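Long-range contact in gluconate kinase (Lactobacillus acidophilus, PDB 3LL3), which probably phosphorylates a sugar or sugar acid such as gluconate with ATP, as a member of the FGGY carbohydrate kinase family: residues Ile97-Ala111 with Met128-Leu140. Residues are numbered along the deposited sequence; the frame is centred on the assembly and turned at random.
With DXP (1-deoxy-D-xylulose-5-phosphate), chain D; XUL (D-xylulose), chain E.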
ATOM      1  N   ILE A  97     -27.361  23.077  -6.919  1.00 31.24           N
ATOM      2  CA  ILE A  97     -26.275  22.206  -7.346  1.00 29.99           C
ATOM      3  C   ILE A  97     -25.113  22.392  -6.381  1.00 30.98           C
ATOM      4  O   ILE A  97     -24.427  23.411  -6.427  1.00 30.26           O
ATOM      5  CB  ILE A  97     -25.829  22.553  -8.778  1.00 30.47           C
ATOM      6  CG1 ILE A  97     -27.032  22.550  -9.721  1.00 28.68           C
ATOM      7  CG2 ILE A  97     -24.768  21.578  -9.270  1.00 29.07           C
ATOM      8  CD1 ILE A  97     -26.662  22.792 -11.143  1.00 34.56           C
ATOM      9  N   THR A  98     -24.904  21.425  -5.489  1.00 30.88           N
ATOM     10  CA  THR A  98     -23.932  21.598  -4.400  1.00 30.39           C
ATOM     11  C   THR A  98     -22.483  21.496  -4.833  1.00 29.38           C
ATOM     12  O   THR A  98     -22.177  21.058  -5.937  1.00 28.42           O
ATOM     13  CB  THR A  98     -24.143  20.575  -3.273  1.00 29.61           C
ATOM     14  OG1 THR A  98     -23.686  19.285  -3.705  1.00 28.52           O
ATOM     15  CG2 THR A  98     -25.620  20.520  -2.886  1.00 31.58           C
ATOM     16  N   TRP A  99     -21.583  21.873  -3.930  1.00 29.79           N
ATOM     17  CA  TRP A  99     -20.165  21.817  -4.223  1.00 29.65           C
ATOM     18  C   TRP A  99     -19.771  20.416  -4.697  1.00 31.43           C
ATOM     19  O   TRP A  99     -18.861  20.285  -5.496  1.00 29.54           O
ATOM     20  CB  TRP A  99     -19.336  22.206  -2.996  1.00 29.97           C
ATOM     21  CG  TRP A  99     -19.399  21.173  -1.933  1.00 32.89           C
ATOM     22  CD1 TRP A  99     -20.320  21.085  -0.925  1.00 33.47           C
ATOM     23  CD2 TRP A  99     -18.528  20.050  -1.782  1.00 32.81           C
ATOM     24  NE1 TRP A  99     -20.065  19.979  -0.155  1.00 32.82           N
ATOM     25  CE2 TRP A  99     -18.971  19.327  -0.657  1.00 31.50           C
ATOM     26  CE3 TRP A  99     -17.409  19.593  -2.484  1.00 31.73           C
ATOM     27  CZ2 TRP A  99     -18.334  18.164  -0.215  1.00 32.08           C
ATOM     28  CZ3 TRP A  99     -16.782  18.447  -2.049  1.00 34.40           C
ATOM     29  CH2 TRP A  99     -17.243  17.743  -0.921  1.00 32.45           C
ATOM     30  N   ALA A 100     -20.467  19.381  -4.223  1.00 30.94           N
ATOM     31  CA  ALA A 100     -20.059  17.990  -4.491  1.00 32.54           C
ATOM     32  C   ALA A 100     -20.487  17.433  -5.855  1.00 31.97           C
ATOM     33  O   ALA A 100     -20.113  16.320  -6.223  1.00 35.87           O
ATOM     34  CB  ALA A 100     -20.532  17.050  -3.351  1.00 30.95           C
ATOM     35  N   ASP A 101     -21.268  18.203  -6.600  1.00 33.45           N
ATOM     36  CA  ASP A 101     -21.750  17.768  -7.907  1.00 33.57           C
ATOM     37  C   ASP A 101     -20.605  17.858  -8.898  1.00 32.94           C
ATOM     38  O   ASP A 101     -19.955  18.888  -8.989  1.00 30.99           O
ATOM     39  CB  ASP A 101     -22.892  18.670  -8.365  1.00 34.69           C
ATOM     40  CG  ASP A 101     -23.687  18.068  -9.500  1.00 35.48           C
ATOM     41  OD1 ASP A 101     -24.846  17.672  -9.265  1.00 35.37           O
ATOM     42  OD2 ASP A 101     -23.147  17.973 -10.617  1.00 35.73           O
ATOM     43  N   ASN A 102     -20.341  16.799  -9.646  1.00 33.16           N
ATOM     44  CA  ASN A 102     -19.179  16.855 -10.531  1.00 35.87           C
ATOM     45  C   ASN A 102     -19.512  16.987 -12.023  1.00 36.24           C
ATOM     46  O   ASN A 102     -18.697  16.652 -12.892  1.00 37.54           O
ATOM     47  CB  ASN A 102     -18.220  15.691 -10.250  1.00 38.68           C
ATOM     48  CG  ASN A 102     -18.845  14.344 -10.530  1.00 45.65           C
ATOM     49  OD1 ASN A 102     -19.547  14.161 -11.528  1.00 48.20           O
ATOM     50  ND2 ASN A 102     -18.578  13.377  -9.655  1.00 55.86           N
ATOM     51  N   CYS A 103     -20.701  17.502 -12.316  1.00 35.37           N
ATOM     52  CA  CYS A 103     -21.153  17.618 -13.702  1.00 35.68           C
ATOM     53  C   CYS A 103     -20.145  18.348 -14.588  1.00 35.80           C
ATOM     54  O   CYS A 103     -20.037  18.044 -15.778  1.00 36.98           O
ATOM     55  CB  CYS A 103     -22.529  18.293 -13.772  1.00 35.27           C
ATOM     56  SG  CYS A 103     -22.593  20.034 -13.187  1.00 38.68           S
ATOM     57  N   ALA A 104     -19.401  19.288 -14.001  1.00 32.62           N
ATOM     58  CA  ALA A 104     -18.455  20.132 -14.742  1.00 31.72           C
ATOM     59  C   ALA A 104     -17.046  19.560 -14.852  1.00 32.89           C
ATOM     60  O   ALA A 104     -16.114  20.254 -15.264  1.00 30.46           O
ATOM     61  CB  ALA A 104     -18.388  21.524 -14.112  1.00 30.83           C
ATOM     62  N   LYS A 105     -16.888  18.301 -14.477  1.00 32.86           N
ATOM     63  CA  LYS A 105     -15.560  17.715 -14.375  1.00 34.54           C
ATOM     64  C   LYS A 105     -14.780  17.725 -15.699  1.00 35.94           C
ATOM     65  O   LYS A 105     -13.579  17.988 -15.695  1.00 34.80           O
ATOM     66  CB  LYS A 105     -15.613  16.337 -13.689  1.00 35.51           C
ATOM     67  CG  LYS A 105     -14.972  15.187 -14.435  1.00 45.12           C
ATOM     68  CD  LYS A 105     -16.019  14.516 -15.322  1.00 45.29           C
ATOM     69  CE  LYS A 105     -17.080  13.820 -14.475  1.00 46.88           C
ATOM     70  NZ  LYS A 105     -18.472  14.012 -15.000  1.00 48.79           N
ATOM     71  N   SER A 106     -15.463  17.496 -16.822  1.00 35.40           N
ATOM     72  CA  SER A 106     -14.803  17.540 -18.127  1.00 37.69           C
ATOM     73  C   SER A 106     -14.469  18.982 -18.487  1.00 35.29           C
ATOM     74  O   SER A 106     -13.415  19.268 -19.064  1.00 36.82           O
ATOM     75  CB  SER A 106     -15.685  16.916 -19.215  1.00 41.23           C
ATOM     76  OG  SER A 106     -16.064  15.596 -18.864  1.00 44.16           O
ATOM     77  N   ILE A 107     -15.368  19.888 -18.127  1.00 33.48           N
ATOM     78  CA  ILE A 107     -15.167  21.305 -18.392  1.00 34.24           C
ATOM     79  C   ILE A 107     -13.870  21.749 -17.750  1.00 31.16           C
ATOM     80  O   ILE A 107     -13.097  22.504 -18.338  1.00 31.00           O
ATOM     81  CB  ILE A 107     -16.311  22.175 -17.815  1.00 33.11           C
ATOM     82  CG1 ILE A 107     -17.647  21.901 -18.528  1.00 34.88           C
ATOM     83  CG2 ILE A 107     -15.931  23.649 -17.862  1.00 30.77           C
ATOM     84  CD1 ILE A 107     -17.644  22.223 -20.005  1.00 36.80           C
ATOM     85  N   VAL A 108     -13.637  21.274 -16.527  1.00 32.64           N
ATOM     86  CA  VAL A 108     -12.458  21.676 -15.770  1.00 30.20           C
ATOM     87  C   VAL A 108     -11.205  21.120 -16.410  1.00 31.49           C
ATOM     88  O   VAL A 108     -10.214  21.830 -16.595  1.00 31.36           O
ATOM     89  CB  VAL A 108     -12.545  21.209 -14.304  1.00 30.31           C
ATOM     90  CG1 VAL A 108     -11.206  21.398 -13.607  1.00 27.54           C
ATOM     91  CG2 VAL A 108     -13.672  21.955 -13.577  1.00 28.18           C
ATOM     92  N   GLN A 109     -11.249  19.840 -16.753  1.00 32.35           N
ATOM     93  CA  GLN A 109     -10.102  19.212 -17.392  1.00 36.09           C
ATOM     94  C   GLN A 109      -9.709  19.959 -18.677  1.00 36.89           C
ATOM     95  O   GLN A 109      -8.536  20.269 -18.868  1.00 39.45           O
ATOM     96  CB  GLN A 109     -10.362  17.723 -17.648  1.00 38.45           C
ATOM     97  CG  GLN A 109      -9.167  16.981 -18.222  1.00 43.34           C
ATOM     98  CD  GLN A 109      -7.941  17.075 -17.337  1.00 44.77           C
ATOM     99  OE1 GLN A 109      -6.872  17.512 -17.782  1.00 45.23           O
ATOM    100  NE2 GLN A 109      -8.087  16.677 -16.068  1.00 45.56           N
ATOM    101  N   ASP A 110     -10.678  20.272 -19.539  1.00 33.45           N
ATOM    102  CA  ASP A 110     -10.381  21.034 -20.759  1.00 36.94           C
ATOM    103  C   ASP A 110      -9.822  22.423 -20.430  1.00 37.62           C
ATOM    104  O   ASP A 110      -8.830  22.858 -21.012  1.00 37.82           O
ATOM    105  CB  ASP A 110     -11.624  21.184 -21.650  1.00 38.64           C
ATOM    106  CG  ASP A 110     -12.187  19.847 -22.106  1.00 43.04           C
ATOM    107  OD1 ASP A 110     -11.432  18.851 -22.141  1.00 45.43           O
ATOM    108  OD2 ASP A 110     -13.391  19.792 -22.440  1.00 47.97           O
ATOM    109  N   ALA A 111     -10.470  23.126 -19.505  1.00 32.91           N
ATOM    110  CA  ALA A 111      -9.952  24.412 -19.055  1.00 32.79           C
ATOM    111  C   ALA A 111      -8.491  24.290 -18.615  1.00 33.95           C
ATOM    112  O   ALA A 111      -7.660  25.150 -18.891  1.00 32.52           O
ATOM    113  CB  ALA A 111     -10.811  24.946 -17.917  1.00 30.24           C
HETATM  114  N   MSE A 128      -8.573  24.626  -9.303  1.00 25.49           N
HETATM  115  CA  MSE A 128      -9.099  24.100 -10.557  1.00 27.37           C
HETATM  116  C   MSE A 128      -9.965  22.871 -10.297  1.00 28.14           C
HETATM  117  O   MSE A 128      -9.528  21.728 -10.481  1.00 28.69           O
HETATM  118  CB  MSE A 128      -7.964  23.814 -11.534  1.00 29.52           C
HETATM  119  CG  MSE A 128      -6.939  24.932 -11.558  1.00 29.67           C
HETATM  120 SE   MSE A 128      -5.491  24.568 -12.809  1.00 45.78          SE
HETATM  121  CE  MSE A 128      -3.963  24.996 -11.652  1.00 39.48           C
ATOM    122  N   HIS A 129     -11.197  23.114  -9.861  1.00 22.69           N
ATOM    123  CA  HIS A 129     -12.069  22.039  -9.422  1.00 24.93           C
ATOM    124  C   HIS A 129     -13.508  22.325  -9.805  1.00 25.34           C
ATOM    125  O   HIS A 129     -13.941  23.469  -9.723  1.00 25.91           O
ATOM    126  CB  HIS A 129     -11.973  21.884  -7.896  1.00 24.06           C
ATOM    127  CG  HIS A 129     -12.532  20.589  -7.393  1.00 27.25           C
ATOM    128  ND1 HIS A 129     -13.875  20.405  -7.139  1.00 26.28           N
ATOM    129  CD2 HIS A 129     -11.931  19.402  -7.127  1.00 27.50           C
ATOM    130  CE1 HIS A 129     -14.074  19.170  -6.717  1.00 28.26           C
ATOM    131  NE2 HIS A 129     -12.911  18.536  -6.707  1.00 27.17           N
ATOM    132  N   PRO A 130     -14.258  21.280 -10.192  1.00 26.01           N
ATOM    133  CA  PRO A 130     -15.646  21.372 -10.669  1.00 26.50           C
ATOM    134  C   PRO A 130     -16.663  21.869  -9.636  1.00 27.49           C
ATOM    135  O   PRO A 130     -17.820  22.142  -9.988  1.00 26.85           O
ATOM    136  CB  PRO A 130     -15.968  19.928 -11.091  1.00 28.13           C
ATOM    137  CG  PRO A 130     -14.970  19.085 -10.340  1.00 25.95           C
ATOM    138  CD  PRO A 130     -13.725  19.915 -10.360  1.00 25.52           C
HETATM  139  N   MSE A 131     -16.239  22.010  -8.387  1.00 26.45           N
HETATM  140  CA  MSE A 131     -17.121  22.484  -7.327  1.00 25.61           C
HETATM  141  C   MSE A 131     -17.583  23.940  -7.537  1.00 26.92           C
HETATM  142  O   MSE A 131     -18.661  24.329  -7.070  1.00 27.84           O
HETATM  143  CB  MSE A 131     -16.417  22.370  -5.974  1.00 26.83           C
HETATM  144  CG  MSE A 131     -15.222  23.308  -5.816  1.00 28.17           C
HETATM  145 SE   MSE A 131     -14.128  22.897  -4.187  1.00 46.66          SE
HETATM  146  CE  MSE A 131     -12.701  24.211  -4.361  1.00 34.16           C
ATOM    147  N   ALA A 132     -16.764  24.729  -8.227  1.00 23.83           N
ATOM    148  CA  ALA A 132     -17.028  26.155  -8.442  1.00 26.72           C
ATOM    149  C   ALA A 132     -18.185  26.433  -9.398  1.00 27.21           C
ATOM    150  O   ALA A 132     -18.276  25.829 -10.479  1.00 26.11           O
ATOM    151  CB  ALA A 132     -15.771  26.863  -8.950  1.00 26.53           C
ATOM    152  N   PRO A 133     -19.075  27.354  -8.998  1.00 26.35           N
ATOM    153  CA  PRO A 133     -20.117  27.946  -9.839  1.00 26.47           C
ATOM    154  C   PRO A 133     -19.639  28.329 -11.251  1.00 27.04           C
ATOM    155  O   PRO A 133     -20.326  28.033 -12.218  1.00 24.95           O
ATOM    156  CB  PRO A 133     -20.530  29.181  -9.036  1.00 24.84           C
ATOM    157  CG  PRO A 133     -20.430  28.701  -7.625  1.00 25.73           C
ATOM    158  CD  PRO A 133     -19.205  27.790  -7.597  1.00 27.03           C
ATOM    159  N   ILE A 134     -18.474  28.948 -11.392  1.00 26.14           N
ATOM    160  CA  ILE A 134     -18.054  29.319 -12.739  1.00 24.06           C
ATOM    161  C   ILE A 134     -17.981  28.114 -13.705  1.00 26.63           C
ATOM    162  O   ILE A 134     -18.395  28.217 -14.860  1.00 26.26           O
ATOM    163  CB  ILE A 134     -16.737  30.106 -12.742  1.00 24.15           C
ATOM    164  CG1 ILE A 134     -16.366  30.506 -14.175  1.00 24.80           C
ATOM    165  CG2 ILE A 134     -15.635  29.314 -12.080  1.00 24.05           C
ATOM    166  CD1 ILE A 134     -15.160  31.408 -14.254  1.00 26.35           C
ATOM    167  N   TYR A 135     -17.481  26.975 -13.230  1.00 26.25           N
ATOM    168  CA  TYR A 135     -17.372  25.779 -14.078  1.00 25.01           C
ATOM    169  C   TYR A 135     -18.731  25.139 -14.315  1.00 28.06           C
ATOM    170  O   TYR A 135     -19.006  24.604 -15.396  1.00 29.32           O
ATOM    171  CB  TYR A 135     -16.407  24.762 -13.460  1.00 27.08           C
ATOM    172  CG  TYR A 135     -14.993  25.261 -13.415  1.00 24.87           C
ATOM    173  CD1 TYR A 135     -14.311  25.525 -14.590  1.00 26.31           C
ATOM    174  CD2 TYR A 135     -14.342  25.476 -12.206  1.00 23.75           C
ATOM    175  CE1 TYR A 135     -13.010  25.986 -14.581  1.00 25.40           C
ATOM    176  CE2 TYR A 135     -13.037  25.942 -12.178  1.00 24.90           C
ATOM    177  CZ  TYR A 135     -12.377  26.196 -13.383  1.00 24.58           C
ATOM    178  OH  TYR A 135     -11.090  26.666 -13.401  1.00 25.85           O
ATOM    179  N   LYS A 136     -19.587  25.207 -13.310  1.00 26.13           N
ATOM    180  CA  LYS A 136     -20.945  24.703 -13.454  1.00 29.29           C
ATOM    181  C   LYS A 136     -21.745  25.534 -14.459  1.00 29.37           C
ATOM    182  O   LYS A 136     -22.560  24.987 -15.200  1.00 29.64           O
ATOM    183  CB  LYS A 136     -21.657  24.690 -12.100  1.00 27.01           C
ATOM    184  CG  LYS A 136     -21.032  23.698 -11.107  1.00 30.12           C
ATOM    185  CD  LYS A 136     -21.694  23.782  -9.739  1.00 27.23           C
ATOM    186  CE  LYS A 136     -21.021  22.855  -8.722  1.00 33.41           C
ATOM    187  NZ  LYS A 136     -21.351  23.327  -7.342  1.00 31.24           N
ATOM    188  N   LEU A 137     -21.526  26.851 -14.460  1.00 27.23           N
ATOM    189  CA  LEU A 137     -22.219  27.760 -15.372  1.00 28.34           C
ATOM    190  C   LEU A 137     -21.766  27.528 -16.813  1.00 31.04           C
ATOM    191  O   LEU A 137     -22.583  27.507 -17.728  1.00 32.95           O
ATOM    192  CB  LEU A 137     -21.966  29.219 -14.987  1.00 28.17           C
ATOM    193  CG  LEU A 137     -22.660  29.714 -13.726  1.00 30.30           C
ATOM    194  CD1 LEU A 137     -22.068  31.051 -13.283  1.00 28.53           C
ATOM    195  CD2 LEU A 137     -24.168  29.827 -13.975  1.00 29.51           C
ATOM    196  N   LEU A 138     -20.457  27.347 -16.992  1.00 29.84           N
ATOM    197  CA  LEU A 138     -19.892  27.004 -18.280  1.00 31.80           C
ATOM    198  C   LEU A 138     -20.473  25.689 -18.803  1.00 35.32           C
ATOM    199  O   LEU A 138     -20.807  25.579 -19.992  1.00 29.56           O
ATOM    200  CB  LEU A 138     -18.377  26.902 -18.171  1.00 30.52           C
ATOM    201  CG  LEU A 138     -17.640  28.227 -18.010  1.00 30.90           C
ATOM    202  CD1 LEU A 138     -16.170  27.971 -17.790  1.00 29.52           C
ATOM    203  CD2 LEU A 138     -17.850  29.086 -19.252  1.00 34.42           C
ATOM    204  N   TRP A 139     -20.591  24.697 -17.921  1.00 32.19           N
ATOM    205  CA  TRP A 139     -21.195  23.421 -18.298  1.00 32.26           C
ATOM    206  C   TRP A 139     -22.664  23.604 -18.679  1.00 35.11           C
ATOM    207  O   TRP A 139     -23.120  23.084 -19.699  1.00 36.13           O
ATOM    208  CB  TRP A 139     -21.096  22.406 -17.165  1.00 32.96           C
ATOM    209  CG  TRP A 139     -21.599  21.042 -17.565  1.00 35.92           C
ATOM    210  CD1 TRP A 139     -20.914  20.085 -18.267  1.00 38.52           C
ATOM    211  CD2 TRP A 139     -22.888  20.482 -17.282  1.00 36.59           C
ATOM    212  NE1 TRP A 139     -21.702  18.967 -18.437  1.00 38.96           N
ATOM    213  CE2 TRP A 139     -22.914  19.184 -17.838  1.00 38.39           C
ATOM    214  CE3 TRP A 139     -24.014  20.944 -16.599  1.00 36.27           C
ATOM    215  CZ2 TRP A 139     -24.029  18.354 -17.742  1.00 39.88           C
ATOM    216  CZ3 TRP A 139     -25.125  20.117 -16.510  1.00 41.39           C
ATOM    217  CH2 TRP A 139     -25.123  18.837 -17.078  1.00 42.15           C
ATOM    218  N   LEU A 140     -23.406  24.336 -17.855  1.00 31.59           N
ATOM    219  CA  LEU A 140     -24.822  24.583 -18.133  1.00 34.50           C
ATOM    220  C   LEU A 140     -25.026  25.296 -19.474  1.00 37.25           C
ATOM    221  O   LEU A 140     -25.916  24.945 -20.252  1.00 37.49           O
ATOM    222  CB  LEU A 140     -25.459  25.400 -17.014  1.00 33.17           C
ATOM    223  CG  LEU A 140     -25.682  24.665 -15.684  1.00 33.94           C
ATOM    224  CD1 LEU A 140     -25.954  25.640 -14.557  1.00 30.39           C
ATOM    225  CD2 LEU A 140     -26.824  23.674 -15.816  1.00 34.26           C
TER
HETATM  226  C1  DXP D3264     -15.058   9.905  -9.167  1.00 59.86           C
HETATM  227  C2  DXP D3264     -15.158   9.541  -7.656  1.00 59.91           C
HETATM  228  C3  DXP D3264     -15.656  10.657  -6.704  1.00 57.87           C
HETATM  229  C4  DXP D3264     -14.738  11.881  -6.898  1.00 53.51           C
HETATM  230  C5  DXP D3264     -14.600  13.046  -5.887  1.00 50.11           C
HETATM  231  O2  DXP D3264     -14.541   8.620  -7.234  1.00 60.88           O
HETATM  232  O3  DXP D3264     -15.874  10.176  -5.436  1.00 58.94           O
HETATM  233  O4  DXP D3264     -13.512  11.420  -7.369  1.00 55.17           O
HETATM  234  O5  DXP D3264     -13.303  13.470  -5.560  1.00 50.30           O
HETATM  235  P   DXP D3264     -12.745  15.030  -5.444  1.00 42.23           P
HETATM  236  O2P DXP D3264     -12.392  15.578  -6.898  1.00 38.55           O
HETATM  237  O1P DXP D3264     -13.743  15.895  -4.536  1.00 36.74           O
HETATM  238  O3P DXP D3264     -11.461  15.049  -4.855  1.00 38.57           O
HETATM  239  C1  XUL E7778     -14.632  25.404   1.713  1.00 44.45           C
HETATM  240  C2  XUL E7778     -14.774  24.526   0.457  1.00 45.19           C
HETATM  241  C3  XUL E7778     -15.813  23.371   0.423  1.00 44.11           C
HETATM  242  C4  XUL E7778     -16.875  23.391   1.540  1.00 43.41           C
HETATM  243  C5  XUL E7778     -17.920  24.512   1.385  1.00 40.47           C
HETATM  244  O1  XUL E7778     -13.364  25.208   2.293  1.00 47.29           O
HETATM  245  O2  XUL E7778     -14.035  24.713  -0.480  1.00 41.71           O
HETATM  246  O3  XUL E7778     -15.144  22.140   0.536  1.00 41.02           O
HETATM  247  O4  XUL E7778     -17.536  22.147   1.515  1.00 46.77           O
HETATM  248  O5  XUL E7778     -19.115  24.192   2.055  1.00 35.38           O
HETATM  249  O   HOH W   1     -19.538  20.245 -11.308  1.00 31.40           O
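Lys136 reaches from the helix of 133-140 to the turn Thr98-Asp101. A stretched-out chain carries NZ there, and CD lies against Ile97 CG2 at 3.8 Å. NZ donates to Thr98 O at 2.8 Å and to Ile97 O at 3.2 Å, in both cases from above the carbonyl plane. It also bonds Met131 O of its own segment and His81 O. Asp101 N meets Thr98 O from the opposite face, closing the type I turn. An alanine in place of Lys136 would probably leave Ile97 O and Met131 O without this donor, take one of two donors from Thr98 O, and weaken the tie between turn and helix.

The packing is tight around the start of helix 105-111. Val108 CG2 sits over the Tyr135 ring, 3.8 Å from its centroid. With CG1 anti to the backbone N (chi1 169°), CG2 lies beside that N and reaches both the ring and Pro130 CD. Ala104 CB presses on Tyr135 O at 3.4 Å. Cys103 CB stands almost on the ring normal of Trp139, 4.0 Å from the centroid of the six-membered ring. Ile107 CG1 comes to the edge of the same indole. One water bridges the two segments: it donates to Asp101 O and Pro130 O and accepts from Ala104 N.

The looser side lies toward solvent. There Lys105 touches Pro130 through CB, while its ammonium end turns from the second segment.

The contact joins two helices of the N-terminal FGGY region, which cross at 104°. Its loops carry Trp99, one face of which meets D-xylulose O4, and His129, whose NE2 donates to DXP O2P at 3.0 Å. The chemistry is consistent with a lysine charge shared among backbone carbonyls and apolar packing behind it together holding the loops that reach both ligands.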